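PDB 4ZRX: F5/8 type C domain protein from Bacteroides ovatus, which probably hydrolyses alpha-L-fucosidic bonds with a TIM-barrel domain and carries an F5/8 type C domain that may bind sugar. Local coordinates for residues Ala376-Lys381 against Ala450-Val455; Asn387-Gln392 against Asn437-Arg442; Glu470-Leu475 against Thr502-Lys507; Leu488-Gly493 against Asn578-Met583. All blocks are in the same frame, centred on the assembly; numbering follows the deposited sequence.

In the fold
The four contacts form two close pairs in two separate beta sandwiches. Contacts 1 and 2 have centres about 7 Å apart and join the same two sheets. Contact 2 is nested inside the chain loop closed by contact 1. Tyr378 N and Leu439 O, probably hydrogen-bonded at 2.8 Å, link them directly. Contacts 3 and 4 belong to the F5/8 type C domain, with centres about 10 Å apart. Ser506 N of contact 3 hydrogen-bonds Glu579 OE2 of contact 4. The centres of contacts 2 and 3 are about 43 Å apart. None of the contacts uses the strands of the barrel, the domain that holds the active site in fucosidases of this family.

Contact 1: Ala376-Lys381 against Ala450-Val455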
# COMPACT_ATOMS: atom_id res chain seq x y z
N ALA A 376 -3.05 24.97 -20.72
CA ALA A 376 -1.64 25.16 -20.97
C ALA A 376 -1.19 24.04 -21.87
O ALA A 376 -1.60 22.90 -21.70
CB ALA A 376 -0.87 25.19 -19.69
N VAL A 377 -0.35 24.36 -22.86
CA VAL A 377 0.20 23.39 -23.77
C VAL A 377 1.69 23.22 -23.47
O VAL A 377 2.42 24.21 -23.23
CB VAL A 377 -0.06 23.86 -25.26
CG1 VAL A 377 0.68 23.03 -26.27
CG2 VAL A 377 -1.55 23.89 -25.60
N TYR A 378 2.17 21.98 -23.55
CA TYR A 378 3.53 21.60 -23.36
C TYR A 378 4.04 20.83 -24.57
O TYR A 378 3.44 19.86 -25.01
CB TYR A 378 3.69 20.74 -22.11
CG TYR A 378 3.23 21.42 -20.84
CD1 TYR A 378 1.91 21.42 -20.45
CD2 TYR A 378 4.13 22.03 -19.99
CE1 TYR A 378 1.51 22.06 -19.33
CE2 TYR A 378 3.73 22.67 -18.86
CZ TYR A 378 2.45 22.69 -18.49
OH TYR A 378 2.03 23.36 -17.34
N ALA A 379 5.17 21.24 -25.11
CA ALA A 379 5.82 20.50 -26.19
C ALA A 379 6.44 19.25 -25.59
O ALA A 379 6.99 19.26 -24.45
CB ALA A 379 6.94 21.38 -26.85
N LEU A 380 6.39 18.18 -26.36
CA LEU A 380 7.13 16.97 -26.11
C LEU A 380 8.39 16.88 -26.92
O LEU A 380 8.50 17.53 -27.99
CB LEU A 380 6.23 15.76 -26.36
CG LEU A 380 4.92 15.80 -25.56
CD1 LEU A 380 4.02 14.60 -25.93
CD2 LEU A 380 5.17 15.83 -24.07
N LYS A 381 9.37 16.10 -26.44
CA LYS A 381 10.57 15.72 -27.19
C LYS A 381 10.17 15.01 -28.49
O LYS A 381 9.09 14.36 -28.58
CB LYS A 381 11.52 14.81 -26.41
CG LYS A 381 12.17 15.46 -25.22
CD LYS A 381 13.03 14.44 -24.50
CE LYS A 381 13.70 15.06 -23.36
NZ LYS A 381 14.38 14.04 -22.55
N ALA A 450 -5.46 28.28 -9.38
CA ALA A 450 -4.59 27.12 -9.26
C ALA A 450 -3.18 27.45 -9.71
O ALA A 450 -3.02 28.24 -10.64
CB ALA A 450 -5.10 25.99 -10.14
N TYR A 451 -2.21 26.86 -9.06
CA TYR A 451 -0.79 27.01 -9.37
C TYR A 451 -0.19 25.63 -9.71
O TYR A 451 0.02 24.81 -8.82
CB TYR A 451 -0.06 27.62 -8.19
CG TYR A 451 -0.61 28.95 -7.82
CD1 TYR A 451 -0.64 29.99 -8.73
CD2 TYR A 451 -1.12 29.20 -6.56
CE1 TYR A 451 -1.18 31.24 -8.37
CE2 TYR A 451 -1.66 30.41 -6.21
CZ TYR A 451 -1.68 31.41 -7.11
OH TYR A 451 -2.24 32.63 -6.74
N VAL A 452 -0.04 25.34 -10.99
CA VAL A 452 0.54 24.10 -11.45
C VAL A 452 2.01 24.30 -11.65
O VAL A 452 2.43 25.13 -12.46
CB VAL A 452 -0.11 23.63 -12.76
CG1 VAL A 452 0.58 22.43 -13.31
CG2 VAL A 452 -1.58 23.33 -12.53
N SER A 453 2.81 23.56 -10.90
CA SER A 453 4.26 23.73 -10.89
C SER A 453 5.03 22.78 -11.77
O SER A 453 6.19 23.05 -12.16
CB SER A 453 4.81 23.67 -9.47
OG SER A 453 4.36 22.49 -8.84
N GLN A 454 4.44 21.66 -12.08
CA GLN A 454 5.09 20.74 -13.03
C GLN A 454 4.10 19.87 -13.76
O GLN A 454 3.15 19.34 -13.18
CB GLN A 454 6.12 19.85 -12.37
CG GLN A 454 6.90 19.01 -13.42
CD GLN A 454 8.12 18.23 -12.92
OE1 GLN A 454 9.00 17.96 -13.70
NE2 GLN A 454 8.15 17.83 -11.66
N VAL A 455 4.40 19.66 -15.04
CA VAL A 455 3.82 18.61 -15.82
C VAL A 455 4.94 17.83 -16.45
O VAL A 455 5.88 18.42 -17.05
CB VAL A 455 2.93 19.23 -16.94
CG1 VAL A 455 2.35 18.17 -17.88
CG2 VAL A 455 1.77 20.00 -16.29
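Tyr378 and Val455 face each other from strands of two different sheets, with Tyr378 CA 8.1 Å from Val455 CA. Tyr378 and Val455 carry nearly all of the contact. The tyrosine CG is anti to the carbonyl carbon (chi1 -59°), and the ring passes beneath the valine. Val455 CB sits over one ring face, 3.9 Å from the ring centroid of Tyr378 and 14° off the ring normal, a CH-pi contact. Val455 CG2 goes further toward the phenol end and lies 3.5 Å from both CZ and OH of Tyr378. Val455 CG1 turns the other way, over CD1 of the same ring. Val452 CG1 approaches Tyr378 OH more loosely, at 4.4 Å. Ser453 and Gln454 form a classic beta bulge opposite Gln392. The extra residue lets Val452 and Val455 both point inward. Trp368 packs on Tyr378 and Val452, and Leu439 on Val455. A serine in place of Tyr378 would probably open a gap under Val455 and take from Trp368 one of its packing partners. Strand 374-381 and strand 450-458 thus meet through the core of a two-sheet antiparallel beta sandwich, the domain that follows the barrel in fucosidases of this family.

Contact 2: Asn387-Gln392 against Asn437-Arg442; sequences NLVMLQ and NKLRVR
Leu439 and Val389 reach toward each other tip to tip from opposed sheets, with Leu439 CA 9.3 Å from Val389 CA. Leu439 can be followed outward. Its CB points at strand 388-393 but is still far from it. CG lies roughly anti to the backbone N, though chi1, at -146°, is well short of fully extended. Both leucine methyls come up to Val389 CG2. CD2 is 4.0 Å from Val389 CG2, and Leu439 CD1 lies 4.2 Å from the same Val389 CG2. CD2 of Leu439 also comes within 4.3 Å of Val389 CG1, so it meets both valine methyls. On Val389, CG2 is anti to the carbonyl carbon and forms the tip that faces the leucine methyls.

Two residues further along both strands, Leu391 CD2 lies 4.2 Å from Val441 CG2. This second pair is less certain in detail, because Leu391 was modelled in two conformers. Phe404 and Val455 also pack on Leu391. Arg440 and Arg442 point to the other side of their strand and form salt bridges with Glu407; Arg442 also pairs with Glu375.

The chemistry of the interface is purely aliphatic. Methyls meet at ordinary van der Waals spacing, all four touching residues are buried, and the charges stay on the outer face. Fit and exclusion of water, not directional bonds, therefore hold these strands of the sandwich together.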
# COMPACT_ATOMS: atom_id res chain seq x y z
N ASN A 387 2.48 7.04 -22.05
CA ASN A 387 1.32 6.44 -21.42
C ASN A 387 1.14 6.77 -19.95
O ASN A 387 0.36 6.07 -19.23
CB ASN A 387 1.35 4.92 -21.64
CG ASN A 387 2.57 4.27 -21.03
OD1 ASN A 387 3.31 4.86 -20.27
ND2 ASN A 387 2.75 3.00 -21.33
N LEU A 388 1.84 7.83 -19.51
CA LEU A 388 1.90 8.26 -18.14
C LEU A 388 2.15 9.74 -18.11
O LEU A 388 3.10 10.23 -18.72
CB LEU A 388 2.99 7.50 -17.35
CG LEU A 388 3.40 7.94 -15.96
CD1 LEU A 388 2.28 7.91 -15.06
CD2 LEU A 388 4.58 7.07 -15.47
N VAL A 389 1.29 10.43 -17.41
CA VAL A 389 1.44 11.89 -17.16
C VAL A 389 1.44 12.11 -15.67
O VAL A 389 0.65 11.50 -14.93
CB VAL A 389 0.36 12.68 -17.88
CG1 VAL A 389 0.32 14.16 -17.49
CG2 VAL A 389 0.54 12.54 -19.35
N MSE A 390 2.31 13.02 -15.26
CA MSE A 390 2.46 13.43 -13.88
C MSE A 390 2.22 14.94 -13.76
O MSE A 390 2.75 15.72 -14.58
CB MSE A 390 3.86 13.06 -13.39
CG MSE A 390 4.07 13.35 -11.94
SE MSE A 390 5.13 14.86 -11.73
CE MSE A 390 6.80 14.16 -11.92
N LEU A 391 1.45 15.33 -12.77
CA LEU A 391 1.14 16.71 -12.49
C LEU A 391 1.46 17.04 -11.04
O LEU A 391 1.27 16.16 -10.15
CB LEU A 391 -0.33 16.98 -12.76
CG LEU A 391 -0.82 16.42 -14.10
CD1 LEU A 391 -2.27 16.39 -14.07
CD2 LEU A 391 -0.35 17.29 -15.21
N GLN A 392 1.88 18.31 -10.79
CA GLN A 392 2.02 18.80 -9.42
C GLN A 392 1.45 20.19 -9.28
O GLN A 392 1.64 21.02 -10.20
CB GLN A 392 3.49 18.84 -9.00
CG GLN A 392 4.19 17.52 -9.14
CD GLN A 392 5.61 17.51 -8.54
OE1 GLN A 392 6.58 17.79 -9.25
NE2 GLN A 392 5.71 17.22 -7.26
N ASN A 437 3.02 14.91 -29.90
CA ASN A 437 4.08 15.96 -29.95
C ASN A 437 3.81 17.13 -29.02
O ASN A 437 4.70 17.97 -28.81
CB ASN A 437 4.35 16.37 -31.38
CG ASN A 437 3.18 17.15 -32.01
OD1 ASN A 437 2.86 18.23 -31.58
ND2 ASN A 437 2.52 16.57 -32.98
N LYS A 438 2.62 17.18 -28.42
CA LYS A 438 2.28 18.13 -27.43
C LYS A 438 1.31 17.49 -26.44
O LYS A 438 0.60 16.53 -26.75
CB LYS A 438 1.63 19.37 -28.03
CG LYS A 438 2.59 20.30 -28.88
CD LYS A 438 1.82 21.47 -29.42
CE LYS A 438 2.72 22.62 -30.03
NZ LYS A 438 3.89 22.26 -30.88
N LEU A 439 1.25 18.10 -25.25
CA LEU A 439 0.29 17.76 -24.25
C LEU A 439 -0.44 19.00 -23.89
O LEU A 439 0.12 20.12 -23.90
CB LEU A 439 1.08 17.23 -23.05
CG LEU A 439 0.58 16.17 -22.18
CD1 LEU A 439 0.12 14.88 -22.84
CD2 LEU A 439 1.70 15.94 -21.14
N ARG A 440 -1.71 18.89 -23.59
CA ARG A 440 -2.48 20.03 -23.12
C ARG A 440 -3.16 19.66 -21.82
O ARG A 440 -3.73 18.57 -21.75
CB ARG A 440 -3.54 20.40 -24.15
CG ARG A 440 -4.39 21.57 -23.76
CD ARG A 440 -4.99 22.27 -24.96
NE ARG A 440 -6.00 21.46 -25.59
CZ ARG A 440 -6.59 21.70 -26.76
NH1 ARG A 440 -6.28 22.77 -27.47
NH2 ARG A 440 -7.50 20.87 -27.20
N VAL A 441 -3.12 20.56 -20.83
CA VAL A 441 -3.78 20.35 -19.56
C VAL A 441 -4.77 21.47 -19.41
O VAL A 441 -4.49 22.63 -19.72
CB VAL A 441 -2.78 20.41 -18.39
CG1 VAL A 441 -3.49 20.21 -17.04
CG2 VAL A 441 -1.68 19.38 -18.61
N ARG A 442 -5.97 21.09 -19.03
CA ARG A 442 -7.05 22.02 -18.77
C ARG A 442 -7.50 21.91 -17.32
O ARG A 442 -7.85 20.81 -16.89
CB ARG A 442 -8.24 21.70 -19.70
CG ARG A 442 -9.32 22.77 -19.63
CD ARG A 442 -10.46 22.47 -20.64
NE ARG A 442 -9.88 22.37 -21.98
CZ ARG A 442 -9.69 21.25 -22.70
NH1 ARG A 442 -10.09 20.06 -22.32
NH2 ARG A 442 -9.03 21.38 -23.85

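Contact 3: Glu470-Leu475 against Thr502-Lys507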
# COMPACT_ATOMS: atom_id res chain seq x y z
N GLU A 470 -0.30 -23.15 -8.57
CA GLU A 470 -1.37 -24.09 -8.24
C GLU A 470 -0.77 -25.47 -8.18
O GLU A 470 -0.21 -25.92 -9.16
CB GLU A 470 -2.43 -24.05 -9.35
CG GLU A 470 -3.13 -22.70 -9.41
CD GLU A 470 -3.89 -22.41 -10.70
OE1 GLU A 470 -3.60 -23.02 -11.79
OE2 GLU A 470 -4.79 -21.54 -10.60
N ASP A 471 -0.93 -26.14 -7.05
CA ASP A 471 -0.31 -27.44 -6.84
C ASP A 471 -1.00 -28.53 -7.64
O ASP A 471 -0.44 -29.60 -7.79
CB ASP A 471 -0.27 -27.78 -5.35
CG ASP A 471 0.61 -26.82 -4.55
OD1 ASP A 471 1.51 -26.12 -5.14
OD2 ASP A 471 0.40 -26.76 -3.31
N TRP A 472 -2.18 -28.23 -8.19
CA TRP A 472 -2.99 -29.16 -9.00
C TRP A 472 -2.84 -28.97 -10.54
O TRP A 472 -3.50 -29.69 -11.34
CB TRP A 472 -4.47 -29.02 -8.60
CG TRP A 472 -4.96 -27.61 -8.42
CD1 TRP A 472 -4.98 -26.91 -7.25
CD2 TRP A 472 -5.49 -26.73 -9.43
NE1 TRP A 472 -5.45 -25.64 -7.47
CE2 TRP A 472 -5.80 -25.50 -8.79
CE3 TRP A 472 -5.72 -26.86 -10.80
CZ2 TRP A 472 -6.34 -24.42 -9.47
CZ3 TRP A 472 -6.27 -25.78 -11.50
CH2 TRP A 472 -6.56 -24.55 -10.82
N ASN A 473 -1.95 -28.05 -10.96
CA ASN A 473 -1.64 -27.88 -12.39
C ASN A 473 -0.15 -27.70 -12.52
O ASN A 473 0.40 -26.74 -11.95
CB ASN A 473 -2.35 -26.67 -12.98
CG ASN A 473 -2.08 -26.51 -14.49
OD1 ASN A 473 -2.36 -27.41 -15.28
ND2 ASN A 473 -1.56 -25.36 -14.89
N ASN A 474 0.51 -28.60 -13.24
CA ASN A 474 1.96 -28.49 -13.43
C ASN A 474 2.36 -28.31 -14.89
O ASN A 474 3.53 -28.43 -15.22
CB ASN A 474 2.68 -29.69 -12.81
CG ASN A 474 2.44 -30.97 -13.59
OD1 ASN A 474 1.56 -31.02 -14.49
ND2 ASN A 474 3.20 -32.01 -13.25
N LEU A 475 1.40 -27.98 -15.75
CA LEU A 475 1.67 -27.63 -17.16
C LEU A 475 1.22 -26.18 -17.35
O LEU A 475 0.00 -25.92 -17.42
CB LEU A 475 0.93 -28.57 -18.13
CG LEU A 475 1.38 -28.45 -19.60
CD1 LEU A 475 2.84 -28.85 -19.77
CD2 LEU A 475 0.50 -29.33 -20.47
N THR A 502 -7.99 -31.33 -12.94
CA THR A 502 -8.65 -30.68 -11.82
C THR A 502 -9.62 -29.64 -12.38
O THR A 502 -9.34 -28.98 -13.43
CB THR A 502 -7.60 -30.01 -10.97
OG1 THR A 502 -6.83 -31.04 -10.35
CG2 THR A 502 -8.20 -29.10 -9.89
N TYR A 503 -10.78 -29.56 -11.75
CA TYR A 503 -11.71 -28.48 -12.05
C TYR A 503 -11.70 -27.58 -10.82
O TYR A 503 -11.96 -28.07 -9.70
CB TYR A 503 -13.10 -29.04 -12.31
CG TYR A 503 -14.18 -27.94 -12.36
CD1 TYR A 503 -14.02 -26.80 -13.17
CD2 TYR A 503 -15.36 -28.07 -11.64
CE1 TYR A 503 -15.02 -25.79 -13.22
CE2 TYR A 503 -16.37 -27.11 -11.72
CZ TYR A 503 -16.20 -25.99 -12.51
OH TYR A 503 -17.22 -25.06 -12.53
N ALA A 504 -11.40 -26.28 -11.01
CA ALA A 504 -11.28 -25.31 -9.91
C ALA A 504 -12.15 -24.12 -10.26
O ALA A 504 -11.69 -23.22 -10.94
CB ALA A 504 -9.83 -24.85 -9.73
N PRO A 505 -13.42 -24.12 -9.82
CA PRO A 505 -14.28 -22.96 -10.01
C PRO A 505 -13.55 -21.64 -9.67
O PRO A 505 -12.90 -21.56 -8.63
CB PRO A 505 -15.42 -23.21 -9.02
CG PRO A 505 -15.53 -24.68 -9.03
CD PRO A 505 -14.13 -25.21 -9.12
N SER A 506 -13.64 -20.67 -10.58
CA SER A 506 -12.99 -19.37 -10.43
C SER A 506 -13.29 -18.76 -9.05
O SER A 506 -14.45 -18.75 -8.61
CB SER A 506 -13.48 -18.43 -11.51
OG SER A 506 -12.91 -17.14 -11.29
N LYS A 507 -12.22 -18.30 -8.37
CA LYS A 507 -12.28 -17.69 -7.04
C LYS A 507 -12.83 -18.61 -5.94
O LYS A 507 -13.15 -18.15 -4.83
CB LYS A 507 -13.10 -16.37 -7.11
CG LYS A 507 -12.54 -15.38 -8.17
CD LYS A 507 -13.36 -14.07 -8.33
CE LYS A 507 -13.56 -13.34 -7.04
NZ LYS A 507 -14.30 -12.05 -7.24
O HOH W 1 -4.88 -31.98 -11.88
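Trp472 and Thr502 cross at about a right angle, and the indole meets strand 495-503 obliquely. Thr502 CG2 comes obliquely at the benzo ring, 3.5 Å from Trp472 CE3. Two residues on, Ala504 CB approaches the far end of the same ring, 3.5 Å from both CZ2 and CH2 of Trp472. Across the ring plane lies Glu470 CB, from the indole's own turn. The indole reaches both partners because CG stands between the backbone N and the carbonyl carbon (chi1 43°), a crowded position. Glu470 to Asn473 form a type I beta turn, which sets the tryptophan against strand 495-503 of the F5/8 type C (discoidin) beta sandwich. A water bridges the two segments: it donates to Trp472 O at 2.7 Å and hydrogen-bonds Thr502 OG1 at 2.7 Å. Thr549 OG1 is a further partner of that threonine hydroxyl. A glycine at Trp472 would probably uncover the Thr502 and Ala504 methyls and leave the turn tied to the strand here mainly through water. Next along, Asn473 ND2 donates to Leu475 O at 3.0 Å, from above the carbonyl plane. Its OD1 accepts from Val582 N, which ties the loop to strand 580-584.

Contact 4: Leu488-Gly493 against Asn578-Met583. With EDO (1,2-ethanediol), chain E.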
# COMPACT_ATOMS: atom_id res chain seq x y z
N LEU A 488 -15.70 -26.72 -23.48
CA LEU A 488 -14.34 -26.26 -23.35
C LEU A 488 -13.38 -27.30 -23.93
O LEU A 488 -13.36 -28.43 -23.46
CB LEU A 488 -14.02 -26.03 -21.87
CG LEU A 488 -12.61 -25.49 -21.65
CD1 LEU A 488 -12.34 -24.12 -22.34
CD2 LEU A 488 -12.48 -25.36 -20.15
N THR A 489 -12.64 -26.92 -24.97
CA THR A 489 -11.68 -27.77 -25.63
C THR A 489 -10.34 -27.06 -25.72
O THR A 489 -10.26 -25.88 -26.14
CB THR A 489 -12.22 -28.18 -27.06
OG1 THR A 489 -13.57 -28.70 -26.98
CG2 THR A 489 -11.33 -29.22 -27.74
N ILE A 490 -9.29 -27.76 -25.33
CA ILE A 490 -7.99 -27.16 -25.08
C ILE A 490 -6.88 -28.00 -25.72
O ILE A 490 -6.81 -29.20 -25.52
CB ILE A 490 -7.70 -27.04 -23.55
CG1 ILE A 490 -8.73 -26.16 -22.84
CG2 ILE A 490 -6.26 -26.51 -23.31
CD1 ILE A 490 -8.77 -26.37 -21.30
N ASP A 491 -6.03 -27.33 -26.49
CA ASP A 491 -4.80 -27.88 -26.99
C ASP A 491 -3.74 -27.56 -25.95
O ASP A 491 -3.41 -26.39 -25.74
CB ASP A 491 -4.49 -27.21 -28.36
CG ASP A 491 -3.16 -27.62 -28.95
OD1 ASP A 491 -2.34 -28.27 -28.28
OD2 ASP A 491 -2.91 -27.28 -30.13
N LEU A 492 -3.18 -28.58 -25.32
CA LEU A 492 -2.18 -28.35 -24.27
C LEU A 492 -0.80 -27.92 -24.77
O LEU A 492 0.04 -27.53 -23.96
CB LEU A 492 -2.05 -29.59 -23.39
CG LEU A 492 -3.33 -30.04 -22.67
CD1 LEU A 492 -3.11 -31.39 -22.00
CD2 LEU A 492 -3.79 -29.01 -21.67
N GLY A 493 -0.55 -28.04 -26.08
CA GLY A 493 0.64 -27.46 -26.70
C GLY A 493 1.72 -28.48 -27.01
O GLY A 493 2.60 -28.22 -27.83
N ASN A 578 -8.83 -21.29 -17.40
CA ASN A 578 -8.16 -21.03 -16.12
C ASN A 578 -8.74 -21.83 -14.94
O ASN A 578 -8.11 -21.86 -13.88
CB ASN A 578 -8.16 -19.51 -15.76
CG ASN A 578 -7.02 -18.72 -16.47
OD1 ASN A 578 -6.00 -19.27 -16.88
ND2 ASN A 578 -7.21 -17.41 -16.58
N GLU A 579 -9.91 -22.47 -15.14
CA GLU A 579 -10.52 -23.35 -14.13
C GLU A 579 -10.13 -24.82 -14.31
O GLU A 579 -10.67 -25.67 -13.60
CB GLU A 579 -12.05 -23.25 -14.22
CG GLU A 579 -12.53 -21.78 -13.97
CD GLU A 579 -14.04 -21.66 -14.05
OE1 GLU A 579 -14.62 -22.01 -15.09
OE2 GLU A 579 -14.65 -21.18 -13.07
N ILE A 580 -9.31 -25.12 -15.32
CA ILE A 580 -8.87 -26.47 -15.55
C ILE A 580 -7.40 -26.56 -15.22
O ILE A 580 -6.64 -25.64 -15.55
CB ILE A 580 -9.11 -26.83 -17.03
CG1 ILE A 580 -10.62 -26.81 -17.35
CG2 ILE A 580 -8.47 -28.16 -17.35
CD1 ILE A 580 -11.43 -27.81 -16.57
N GLY A 581 -7.00 -27.65 -14.58
CA GLY A 581 -5.58 -28.00 -14.41
C GLY A 581 -5.37 -29.45 -14.84
O GLY A 581 -6.32 -30.24 -14.96
N VAL A 582 -4.11 -29.79 -15.04
CA VAL A 582 -3.70 -31.15 -15.28
C VAL A 582 -2.37 -31.43 -14.56
O VAL A 582 -1.57 -30.49 -14.33
CB VAL A 582 -3.55 -31.43 -16.82
CG1 VAL A 582 -4.87 -31.19 -17.56
CG2 VAL A 582 -2.41 -30.59 -17.48
N MSE A 583 -2.13 -32.72 -14.28
CA MSE A 583 -0.87 -33.16 -13.74
C MSE A 583 -0.24 -34.08 -14.75
O MSE A 583 -0.79 -35.14 -15.09
CB MSE A 583 -1.03 -33.86 -12.40
CG MSE A 583 -1.52 -32.92 -11.30
SE MSE A 583 -0.20 -31.50 -10.83
CE MSE A 583 1.17 -32.65 -10.00
C1 EDO E . -18.54 -27.11 -20.42
O1 EDO E . -17.33 -27.20 -21.19
C2 EDO E . -19.78 -27.28 -21.29
O2 EDO E . -19.77 -28.58 -21.87
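On strand 488-492, whose Leu488 and Ile490 meet Ile580 across the contact, Asp491 OD1 is held by two groups. Gly493 N donates to Asp491 OD1 at 2.8 Å, from 35° out of the carboxylate plane. This is an Asx turn. Arg559 NE forms a salt bridge to the same oxygen. At the turn, the backbone angles of Gly493 would press any CB against the carbonyl O of Leu492, which calls for glycine.

The contact itself is apolar. Leu488 and Ile580 reach toward each other tip to tip, with Leu488 CD2 3.7 Å from Ile580 CG1. The leucine is extended toward the isoleucine, its CG anti to the backbone N (chi1 -178°). Ile490 CD1 lies 4.3 Å from Ile580 CB, so Ile580 is met by both residues. Leu492 and Val582 continue the line more loosely. Val575 and Met577 pack on Leu488 and Ile490 respectively.

At the start of the strand, Leu488 N donates to O1 of a 1,2-ethanediol at 2.9 Å, a fairly straight bond of 161°. The diol probably comes from the crystallisation liquor. Leu563 and Ala565 bind it too.

Strand 488-492 belongs to the five-stranded sheet and strand 580-584 to the sheet facing it. Their packing is core of the discoidin-type beta sandwich of the F5/8 type C domain.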